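Local coordinates for protein molybdopterin synthase catalytic subunit (Helicobacter pylori, PDB 3RPF) that probably converts precursor Z into molybdopterin, building its dithiolene group with two sulfur atoms supplied by the small subunit MoaD, at residues G31-F36 and L93-G98; F51-A56 and A119-Y124; N45-S50 and I127-I132; Q9-T14 and I87-F92. One frame throughout, in Å; residues are numbered along the deposited sequence.

Eight segments meet pairwise, running along the chain as 9-14, 31-36, 45-50, 51-56, then 87-92, 93-98, 119-124 and 127-132. Contact 1 lies in the mixed sheet that continues into the second MoaE subunit, and contact 4 touches it where both use strand 90-98, their centres about 18 Å apart. Contacts 2 and 3, about 17 Å apart between centres, share strand 48-53 in the antiparallel sheet. Contact 4 bridges the two regions: its Ser91 packs on Phe51 of contact 2 and its Ile87 on Ile46 of contact 3. One sheet thus serves the MoaE dimer, while contact 2 in the other meets MoaD and carries predicted substrate-binding residues.

Contact 1 of 4, residues G31-F36 and L93-G98; sequences GAFCVF and LCVSMG
Phe33 offers the edge of its ring to the selenium of Met97, a selenomethionine: SE lies nearly in the ring plane, 5.1 Å from the Phe33 ring centroid, in a Met-aromatic contact. Val95 CG2 approaches the same ring atoms, CD1 and CE1, obliquely, and comes to 3.6 Å from Phe33 CE1. With CG anti to the backbone N (chi1 -179°), the Phe33 side chain lies side by side with that of Met97, pointing the same way. On the sheet's other face Cys94 SG sits 3.9 Å from Phe36 CB, while the Phe36 ring itself leads away from strand 93-98.

Between these two layers of side chains the strands run antiparallel in a regular ladder. Cys34 and Ser96 exchange two bonds, as do Phe36 and Cys94; in the first pair Cys34 N lies 2.9 Å from Ser96 O. At the end of the ladder a classic beta bulge sets in: Gly31 N and Ala32 N both donate to Gly98 O, which is therefore gripped twice.

Helix 14-27 packs on the face of Phe33, Val35 and Met97, and helix 101-118 on that of Cys34 and Phe36, where Ser96 OG bonds to Ala104 O. Strand 74-82 pairs along the far edge of 93-98, and a strand of the second MoaE subunit pairs with 33-36, carrying the sheet across the dimer interface.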
# COMPACT_ATOMS: atom_id res chain seq x y z
N GLY A 31 10.26 -7.48 -6.61
CA GLY A 31 10.56 -7.74 -5.21
C GLY A 31 9.63 -6.98 -4.29
O GLY A 31 9.65 -7.19 -3.07
N ALA A 32 8.83 -6.08 -4.86
CA ALA A 32 7.91 -5.25 -4.06
C ALA A 32 6.53 -5.14 -4.68
O ALA A 32 6.39 -4.84 -5.88
CB ALA A 32 8.48 -3.85 -3.83
N PHE A 33 5.51 -5.35 -3.86
CA PHE A 33 4.15 -5.52 -4.38
C PHE A 33 3.19 -4.78 -3.45
O PHE A 33 2.95 -5.24 -2.32
CB PHE A 33 3.86 -7.03 -4.44
CG PHE A 33 2.50 -7.40 -4.99
CD1 PHE A 33 2.27 -7.47 -6.35
CD2 PHE A 33 1.47 -7.76 -4.13
CE1 PHE A 33 1.02 -7.85 -6.85
CE2 PHE A 33 0.23 -8.15 -4.61
CZ PHE A 33 0.01 -8.19 -5.98
N CYS A 34 2.67 -3.63 -3.89
CA CYS A 34 1.74 -2.84 -3.09
C CYS A 34 0.33 -2.87 -3.66
O CYS A 34 0.13 -2.58 -4.83
CB CYS A 34 2.17 -1.38 -3.06
SG CYS A 34 3.93 -1.11 -2.84
N VAL A 35 -0.65 -3.18 -2.81
CA VAL A 35 -2.04 -3.30 -3.23
C VAL A 35 -2.91 -2.40 -2.37
O VAL A 35 -2.68 -2.24 -1.16
CB VAL A 35 -2.55 -4.73 -3.07
CG1 VAL A 35 -4.06 -4.78 -3.26
CG2 VAL A 35 -1.85 -5.66 -4.04
N PHE A 36 -3.90 -1.78 -3.01
CA PHE A 36 -4.97 -1.12 -2.29
C PHE A 36 -6.31 -1.67 -2.77
O PHE A 36 -6.51 -1.85 -3.97
CB PHE A 36 -4.96 0.40 -2.52
CG PHE A 36 -6.03 1.12 -1.76
CD1 PHE A 36 -5.81 1.52 -0.44
CD2 PHE A 36 -7.27 1.36 -2.32
CE1 PHE A 36 -6.80 2.17 0.28
CE2 PHE A 36 -8.27 2.01 -1.59
CZ PHE A 36 -8.03 2.41 -0.30
N LEU A 93 -9.47 -1.39 -7.01
CA LEU A 93 -8.27 -2.12 -6.64
C LEU A 93 -7.15 -1.57 -7.48
O LEU A 93 -7.32 -1.31 -8.68
CB LEU A 93 -8.44 -3.62 -6.92
CG LEU A 93 -7.26 -4.51 -6.55
CD1 LEU A 93 -7.72 -5.85 -5.99
CD2 LEU A 93 -6.37 -4.72 -7.75
N CYS A 94 -5.99 -1.36 -6.86
CA CYS A 94 -4.83 -1.01 -7.65
C CYS A 94 -3.58 -1.62 -7.10
O CYS A 94 -3.50 -1.99 -5.92
CB CYS A 94 -4.70 0.51 -7.80
SG CYS A 94 -4.36 1.37 -6.28
N VAL A 95 -2.60 -1.77 -7.99
CA VAL A 95 -1.33 -2.39 -7.63
C VAL A 95 -0.21 -1.54 -8.19
O VAL A 95 -0.31 -1.01 -9.30
CB VAL A 95 -1.23 -3.81 -8.20
CG1 VAL A 95 -1.38 -3.77 -9.73
CG2 VAL A 95 0.08 -4.46 -7.80
N SER A 96 0.84 -1.41 -7.40
CA SER A 96 2.05 -0.75 -7.82
C SER A 96 3.12 -1.73 -7.44
O SER A 96 3.24 -2.08 -6.25
CB SER A 96 2.24 0.55 -7.03
OG SER A 96 3.51 1.13 -7.30
N MSE A 97 3.88 -2.22 -8.42
CA MSE A 97 4.90 -3.25 -8.10
C MSE A 97 6.15 -3.02 -8.92
O MSE A 97 6.10 -2.43 -10.00
CB MSE A 97 4.34 -4.65 -8.38
CG MSE A 97 3.70 -4.78 -9.79
SE MSE A 97 2.88 -6.51 -10.15
CE MSE A 97 1.52 -5.98 -11.47
N GLY A 98 7.29 -3.47 -8.40
CA GLY A 98 8.50 -3.31 -9.14
C GLY A 98 9.66 -4.03 -8.50
O GLY A 98 9.52 -4.81 -7.54

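Contact 2 of 4, residues F51-A56 and A119-Y124; sequences FDIYEA and APIWKY. With EDO (1,2-ethanediol), chain G.
Asp52 and Trp122 form the hydrogen-bonded pair of this antiparallel ladder: Trp122 N reaches Asp52 O at 2.9 Å, with a nearly straight N-H...O angle of 170°, and Asp52 N returns the bond to Trp122 O. Beyond the strand end Tyr54 N donates to Pro120 O at 3.2 Å; Pro120 is the centre of an inverse gamma turn. Tyr124 OH also approaches Asp52 OD2, but that bond is weak and its geometry doubtful.

Apolar contacts fall on both faces. The indole of Trp122 turns its edge to the partner backbone, with CH2 3.8 Å from Tyr54 CB and CZ3 close to Tyr54 N. Just beyond the strands, Pro120 CB meets Tyr54 CB. On the opposite face, Phe51 CD1 touches Ile121 CG2 at 3.9 Å, while its CE1 lies alongside the Lys123 chain; Ile53 and Ile121 lie side by side.

An ethanediol, probably from the crystallisation liquor, occupies the start of the helix after N-cap Tyr54, taking Glu55 N on O1 and Ala56 N on O2, 3.0 Å from each.

Lys123 and Tyr124 probably belong to the substrate-binding site, as in related enzymes. Helix 55-71 packs on Ile53 and Pro120, strand 74-82 on Ile53 and Ile121, and the MoaD chain binds Tyr54 OH and Trp122 NE1 through its Asp49 and Pro69.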
# COMPACT_ATOMS: atom_id res chain seq x y z
N PHE A 51 -21.67 3.28 -9.26
CA PHE A 51 -20.71 4.18 -9.90
C PHE A 51 -21.06 4.46 -11.37
O PHE A 51 -21.48 3.56 -12.10
CB PHE A 51 -19.30 3.61 -9.80
CG PHE A 51 -18.81 3.41 -8.37
CD1 PHE A 51 -18.16 4.44 -7.69
CD2 PHE A 51 -18.99 2.21 -7.74
CE1 PHE A 51 -17.71 4.26 -6.38
CE2 PHE A 51 -18.53 2.01 -6.41
CZ PHE A 51 -17.89 3.04 -5.75
N ASP A 52 -20.90 5.72 -11.80
CA ASP A 52 -20.82 6.05 -13.22
C ASP A 52 -19.37 6.39 -13.57
O ASP A 52 -18.65 7.00 -12.76
CB ASP A 52 -21.69 7.25 -13.57
CG ASP A 52 -23.17 6.97 -13.47
OD1 ASP A 52 -23.59 5.78 -13.54
OD2 ASP A 52 -23.94 7.94 -13.31
N ILE A 53 -18.93 6.02 -14.77
CA ILE A 53 -17.56 6.28 -15.21
C ILE A 53 -17.50 6.95 -16.58
O ILE A 53 -18.17 6.50 -17.53
CB ILE A 53 -16.74 4.98 -15.27
CG1 ILE A 53 -16.65 4.33 -13.88
CG2 ILE A 53 -15.34 5.25 -15.81
CD1 ILE A 53 -15.81 3.08 -13.85
N TYR A 54 -16.73 8.03 -16.70
CA TYR A 54 -16.44 8.62 -18.03
C TYR A 54 -15.29 7.82 -18.63
O TYR A 54 -14.12 8.11 -18.36
CB TYR A 54 -16.05 10.09 -17.87
CG TYR A 54 -15.88 10.91 -19.15
CD1 TYR A 54 -15.76 12.30 -19.10
CD2 TYR A 54 -15.82 10.31 -20.41
CE1 TYR A 54 -15.60 13.06 -20.23
CE2 TYR A 54 -15.64 11.07 -21.56
CZ TYR A 54 -15.53 12.44 -21.46
OH TYR A 54 -15.37 13.21 -22.59
N GLU A 55 -15.59 6.80 -19.41
CA GLU A 55 -14.56 5.79 -19.70
C GLU A 55 -13.40 6.30 -20.55
O GLU A 55 -12.24 6.01 -20.25
CB GLU A 55 -15.17 4.52 -20.31
CG GLU A 55 -16.24 3.90 -19.41
CD GLU A 55 -16.65 2.52 -19.88
OE1 GLU A 55 -17.65 1.97 -19.34
OE2 GLU A 55 -15.97 1.98 -20.78
N ALA A 56 -13.71 7.07 -21.59
CA ALA A 56 -12.67 7.60 -22.47
C ALA A 56 -11.67 8.45 -21.70
O ALA A 56 -10.47 8.34 -21.90
CB ALA A 56 -13.29 8.40 -23.63
N ALA A 119 -10.00 11.29 -10.80
CA ALA A 119 -10.52 10.28 -11.71
C ALA A 119 -11.96 10.65 -11.97
O ALA A 119 -12.70 10.97 -11.04
CB ALA A 119 -10.41 8.89 -11.13
N PRO A 120 -12.35 10.65 -13.25
CA PRO A 120 -13.72 11.02 -13.64
C PRO A 120 -14.66 9.87 -13.32
O PRO A 120 -15.00 9.09 -14.20
CB PRO A 120 -13.61 11.24 -15.14
CG PRO A 120 -12.48 10.31 -15.58
CD PRO A 120 -11.51 10.30 -14.41
N ILE A 121 -15.03 9.76 -12.04
CA ILE A 121 -15.93 8.71 -11.57
C ILE A 121 -16.92 9.33 -10.58
O ILE A 121 -16.52 10.15 -9.75
CB ILE A 121 -15.17 7.58 -10.88
CG1 ILE A 121 -14.20 6.89 -11.86
CG2 ILE A 121 -16.14 6.58 -10.28
CD1 ILE A 121 -13.33 5.79 -11.21
N TRP A 122 -18.19 8.94 -10.67
CA TRP A 122 -19.24 9.52 -9.81
C TRP A 122 -19.88 8.46 -8.93
O TRP A 122 -20.22 7.37 -9.39
CB TRP A 122 -20.30 10.25 -10.65
CG TRP A 122 -19.70 11.40 -11.38
CD1 TRP A 122 -19.54 12.68 -10.93
CD2 TRP A 122 -19.10 11.36 -12.68
NE1 TRP A 122 -18.88 13.43 -11.87
CE2 TRP A 122 -18.60 12.64 -12.95
CE3 TRP A 122 -18.93 10.35 -13.63
CZ2 TRP A 122 -17.96 12.95 -14.15
CZ3 TRP A 122 -18.29 10.66 -14.82
CH2 TRP A 122 -17.82 11.95 -15.07
N LYS A 123 -20.03 8.79 -7.65
CA LYS A 123 -20.47 7.81 -6.67
C LYS A 123 -21.86 8.15 -6.16
O LYS A 123 -22.16 9.32 -5.91
CB LYS A 123 -19.50 7.76 -5.49
CG LYS A 123 -19.99 6.95 -4.30
CD LYS A 123 -18.85 6.57 -3.34
CE LYS A 123 -18.43 7.74 -2.49
NZ LYS A 123 -17.28 7.39 -1.58
N TYR A 124 -22.68 7.12 -5.98
CA TYR A 124 -24.02 7.25 -5.43
C TYR A 124 -24.20 6.25 -4.29
O TYR A 124 -23.76 5.10 -4.40
CB TYR A 124 -25.05 6.93 -6.50
CG TYR A 124 -24.93 7.73 -7.78
CD1 TYR A 124 -25.77 8.81 -8.03
CD2 TYR A 124 -23.98 7.41 -8.74
CE1 TYR A 124 -25.67 9.54 -9.22
CE2 TYR A 124 -23.87 8.13 -9.92
CZ TYR A 124 -24.71 9.20 -10.15
OH TYR A 124 -24.60 9.92 -11.33
C1 EDO G . -18.19 6.09 -21.54
O1 EDO G . -18.38 7.09 -20.53
C2 EDO G . -17.73 6.79 -22.81
O2 EDO G . -16.56 7.57 -22.52

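Contact 3 of 4, residues N45-S50 and I127-I132; sequences NIQGLS and IHNKRI
Ile46 meets Ile127, the first residue of the type I' turn, Ile127 to Lys130, that closes a two-residue beta hairpin between strands 121-127 and 130-133. The CG2 methyl of Ile46 lies 4.0 Å from Ile127 CD1, the two side chains crossing at a slant, and Ile87 packs against Ile46 as well.

Gln47 grips the turn with both ends of its amide. Its OE1 accepts Asn129 N at 2.9 Å, the donor tilted 28° from the carbonyl plane, while its NE2 donates to Asn129 OD1 at 2.8 Å. That second bond lies in the Gln47 amide plane yet arrives above the carbonyl plane of Asn129; the two amide planes are 36° apart. The pair of bonds fixes the rotation of the Gln47 amide and pins the tip of the hairpin to the run leading into strand 48-53.

Three residues further along, past Gly48 and Leu49, comes Ser50, which points at the hairpin's return strand. Arg131 also bridges to Asp52 and makes a cation-pi contact with Tyr124. Ser50 OG, which is paired with Asp84 too, sits at the edge of the Arg131 guanidinium, 2.6 Å from NH2 and, more weakly, 3.2 Å from NE.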
# COMPACT_ATOMS: atom_id res chain seq x y z
N ASN A 45 -27.99 2.52 6.73
CA ASN A 45 -28.58 1.30 6.20
C ASN A 45 -28.58 1.26 4.68
O ASN A 45 -29.52 0.76 4.07
CB ASN A 45 -30.00 1.10 6.74
CG ASN A 45 -30.52 -0.31 6.50
OD1 ASN A 45 -29.82 -1.29 6.74
ND2 ASN A 45 -31.77 -0.40 6.03
N ILE A 46 -27.51 1.77 4.07
CA ILE A 46 -27.40 1.69 2.62
C ILE A 46 -27.28 0.24 2.19
O ILE A 46 -26.86 -0.62 2.97
CB ILE A 46 -26.21 2.48 2.08
CG1 ILE A 46 -24.88 1.81 2.48
CG2 ILE A 46 -26.27 3.92 2.55
CD1 ILE A 46 -23.68 2.43 1.80
N GLN A 47 -27.66 -0.04 0.95
CA GLN A 47 -27.51 -1.37 0.38
C GLN A 47 -26.14 -1.54 -0.25
O GLN A 47 -25.65 -2.66 -0.42
CB GLN A 47 -28.59 -1.59 -0.68
CG GLN A 47 -30.00 -1.56 -0.13
CD GLN A 47 -31.02 -1.32 -1.22
OE1 GLN A 47 -30.95 -0.32 -1.94
NE2 GLN A 47 -31.96 -2.24 -1.37
N GLY A 48 -25.52 -0.42 -0.61
CA GLY A 48 -24.22 -0.45 -1.28
C GLY A 48 -24.01 0.85 -2.02
O GLY A 48 -24.66 1.86 -1.71
N LEU A 49 -23.10 0.84 -2.99
CA LEU A 49 -22.83 2.04 -3.76
C LEU A 49 -23.02 1.73 -5.23
O LEU A 49 -23.08 0.56 -5.63
CB LEU A 49 -21.40 2.52 -3.52
CG LEU A 49 -20.90 2.80 -2.10
CD1 LEU A 49 -19.39 3.05 -2.12
CD2 LEU A 49 -21.62 3.98 -1.46
N SER A 50 -23.10 2.78 -6.04
CA SER A 50 -23.18 2.62 -7.48
C SER A 50 -22.27 3.64 -8.13
O SER A 50 -22.09 4.75 -7.61
CB SER A 50 -24.61 2.78 -7.97
OG SER A 50 -24.71 2.39 -9.33
N ILE A 127 -29.81 3.55 -1.63
CA ILE A 127 -30.79 3.50 -0.55
C ILE A 127 -32.19 3.28 -1.09
O ILE A 127 -32.61 4.00 -1.95
CB ILE A 127 -30.78 4.80 0.24
CG1 ILE A 127 -29.37 5.35 0.34
CG2 ILE A 127 -31.30 4.57 1.62
CD1 ILE A 127 -29.22 6.37 1.35
N HIS A 128 -32.92 2.32 -0.55
CA HIS A 128 -34.27 2.06 -1.00
C HIS A 128 -34.31 1.74 -2.49
O HIS A 128 -35.29 2.02 -3.15
CB HIS A 128 -35.17 3.27 -0.74
CG HIS A 128 -35.12 3.75 0.68
ND1 HIS A 128 -35.30 2.92 1.76
CD2 HIS A 128 -34.89 4.99 1.19
CE1 HIS A 128 -35.20 3.61 2.88
NE2 HIS A 128 -34.95 4.87 2.56
N ASN A 129 -33.24 1.14 -3.00
CA ASN A 129 -33.14 0.84 -4.43
C ASN A 129 -33.00 2.09 -5.29
O ASN A 129 -33.11 2.03 -6.51
CB ASN A 129 -34.34 0.00 -4.90
CG ASN A 129 -34.51 -1.27 -4.09
OD1 ASN A 129 -33.53 -1.91 -3.69
ND2 ASN A 129 -35.76 -1.65 -3.84
N LYS A 130 -32.76 3.23 -4.64
CA LYS A 130 -32.53 4.50 -5.34
C LYS A 130 -31.09 4.99 -5.16
O LYS A 130 -30.50 4.79 -4.10
CB LYS A 130 -33.52 5.57 -4.85
N ARG A 131 -30.54 5.61 -6.20
CA ARG A 131 -29.21 6.23 -6.11
C ARG A 131 -29.30 7.65 -5.56
O ARG A 131 -30.08 8.46 -6.08
CB ARG A 131 -28.56 6.31 -7.49
CG ARG A 131 -28.67 5.07 -8.35
CD ARG A 131 -28.14 5.35 -9.75
NE ARG A 131 -26.94 4.58 -10.06
CZ ARG A 131 -26.10 4.87 -11.06
NH1 ARG A 131 -26.33 5.93 -11.83
NH2 ARG A 131 -25.03 4.12 -11.28
N ILE A 132 -28.53 7.95 -4.53
CA ILE A 132 -28.41 9.32 -4.05
C ILE A 132 -26.98 9.80 -4.27
O ILE A 132 -26.03 9.24 -3.73
CB ILE A 132 -28.77 9.46 -2.56
CG1 ILE A 132 -30.28 9.58 -2.38
CG2 ILE A 132 -28.10 10.68 -1.96
CD1 ILE A 132 -30.99 8.25 -2.29

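Contact 4 of 4, residues Q9-T14 and I87-F92; sequences QGALDT and IGQSSF
Leu12 drives its side chain down onto the backbone of strand 90-98. CG stands anti to the carbonyl carbon and CD1 anti to CA (chi2 180°), which carries the CD1 methyl to 3.4 Å from Phe92 N and against the peptide joining it to Ser91. Higher up the same side chain, Leu12 CG lies 3.6 Å from Ser90 O. The side chains of Ser91 and Phe92 point away from the leucine.

Beside it, Thr14 turns its methyl and not its hydroxyl to the strand. With OG1 held between backbone N and carbonyl carbon (chi1 63°), CG2 faces Ser90 and packs tightly, 3.3 Å from Ser90 CB. The hydroxyl OG1 bonds instead to Gln22 of the second MoaE subunit. Ala11 CB faces the side chain of Gln89, though that side chain was modelled in two conformers and the fine detail is uncertain.

These side chains stand where the loop between strand 5-9 and helix 14-27 passes over the beginning of strand 90-98, the directions of the two backbones about 76° apart. Here the strand carries a classic beta bulge, Ser91 and Phe92 both facing Gly38 of strand 32-39. Asp13 is the N-cap of the helix, its OD1 taking Glu16 N.

One direct bond joins the backbones, Leu12 N to Ser90 O at 3.0 Å and almost perfectly straight (178°). A water bridges them next to it, donating to Leu12 O at 2.7 Å and accepting from Ser90 N at 3.1 Å. On the strand's far side, Ser91 OG bonds to Gly74 O of the MoaD chain, and the Phe92 ring stacks on Phe115.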
# COMPACT_ATOMS: atom_id res chain seq x y z
N GLN A 9 -18.22 -4.58 -14.68
CA GLN A 9 -19.61 -4.42 -14.31
C GLN A 9 -19.86 -5.07 -12.96
O GLN A 9 -19.66 -6.28 -12.81
CB GLN A 9 -20.52 -5.04 -15.36
CG GLN A 9 -21.99 -4.82 -15.07
CD GLN A 9 -22.37 -3.36 -15.15
OE1 GLN A 9 -22.07 -2.68 -16.13
NE2 GLN A 9 -23.03 -2.86 -14.11
N GLY A 10 -20.29 -4.28 -11.98
CA GLY A 10 -20.52 -4.80 -10.64
C GLY A 10 -19.23 -4.93 -9.84
O GLY A 10 -18.21 -4.32 -10.16
N ALA A 11 -19.30 -5.74 -8.78
CA ALA A 11 -18.21 -5.94 -7.83
C ALA A 11 -16.95 -6.57 -8.45
O ALA A 11 -17.03 -7.41 -9.34
CB ALA A 11 -18.72 -6.80 -6.68
N LEU A 12 -15.79 -6.17 -7.95
CA LEU A 12 -14.54 -6.71 -8.47
C LEU A 12 -14.30 -8.12 -7.92
O LEU A 12 -14.65 -8.40 -6.77
CB LEU A 12 -13.37 -5.80 -8.07
CG LEU A 12 -13.42 -4.37 -8.60
CD1 LEU A 12 -12.19 -3.60 -8.12
CD2 LEU A 12 -13.51 -4.34 -10.11
N ASP A 13 -13.73 -9.00 -8.73
CA ASP A 13 -13.30 -10.30 -8.20
C ASP A 13 -11.88 -10.14 -7.71
O ASP A 13 -10.92 -10.43 -8.43
CB ASP A 13 -13.38 -11.39 -9.26
CG ASP A 13 -13.05 -12.77 -8.70
OD1 ASP A 13 -12.48 -12.83 -7.58
OD2 ASP A 13 -13.35 -13.78 -9.36
N THR A 14 -11.74 -9.66 -6.48
CA THR A 14 -10.42 -9.30 -5.95
C THR A 14 -9.51 -10.52 -5.86
O THR A 14 -8.32 -10.42 -6.10
CB THR A 14 -10.52 -8.63 -4.58
OG1 THR A 14 -11.09 -9.55 -3.65
CG2 THR A 14 -11.41 -7.40 -4.67
N ILE A 87 -22.64 -3.96 -0.12
CA ILE A 87 -21.85 -3.87 1.09
C ILE A 87 -21.02 -5.12 1.20
O ILE A 87 -21.48 -6.19 0.95
CB ILE A 87 -22.75 -3.94 2.31
CG1 ILE A 87 -23.59 -2.68 2.47
CG2 ILE A 87 -21.94 -4.30 3.53
CD1 ILE A 87 -22.82 -1.44 2.29
N GLY A 88 -19.77 -4.95 1.58
CA GLY A 88 -18.84 -6.05 1.70
C GLY A 88 -18.08 -6.36 0.43
O GLY A 88 -17.08 -7.10 0.47
N GLN A 89 -18.52 -5.80 -0.70
CA GLN A 89 -17.87 -6.07 -1.98
C GLN A 89 -16.88 -4.97 -2.35
O GLN A 89 -16.99 -3.83 -1.87
CB GLN A 89 -18.91 -6.24 -3.10
CG GLN A 89 -19.92 -7.35 -2.83
CD GLN A 89 -20.77 -7.68 -4.05
OE1 GLN A 89 -21.21 -6.78 -4.78
NE2 GLN A 89 -21.02 -8.96 -4.25
N SER A 90 -15.91 -5.30 -3.21
CA SER A 90 -14.85 -4.36 -3.58
C SER A 90 -15.18 -3.58 -4.84
O SER A 90 -15.72 -4.13 -5.81
CB SER A 90 -13.52 -5.10 -3.76
OG SER A 90 -13.22 -5.88 -2.61
N SER A 91 -14.84 -2.30 -4.85
CA SER A 91 -15.23 -1.44 -5.97
C SER A 91 -14.02 -0.87 -6.69
O SER A 91 -14.15 -0.32 -7.78
CB SER A 91 -16.09 -0.29 -5.45
OG SER A 91 -15.36 0.50 -4.53
N PHE A 92 -12.85 -1.02 -6.08
CA PHE A 92 -11.66 -0.41 -6.64
C PHE A 92 -10.46 -1.20 -6.14
O PHE A 92 -10.45 -1.65 -5.00
CB PHE A 92 -11.58 1.06 -6.19
CG PHE A 92 -10.22 1.72 -6.41
CD1 PHE A 92 -9.66 1.79 -7.68
CD2 PHE A 92 -9.55 2.31 -5.35
CE1 PHE A 92 -8.43 2.40 -7.89
CE2 PHE A 92 -8.32 2.94 -5.54
CZ PHE A 92 -7.75 2.98 -6.82
O HOH W 1 -15.82 -8.15 -4.36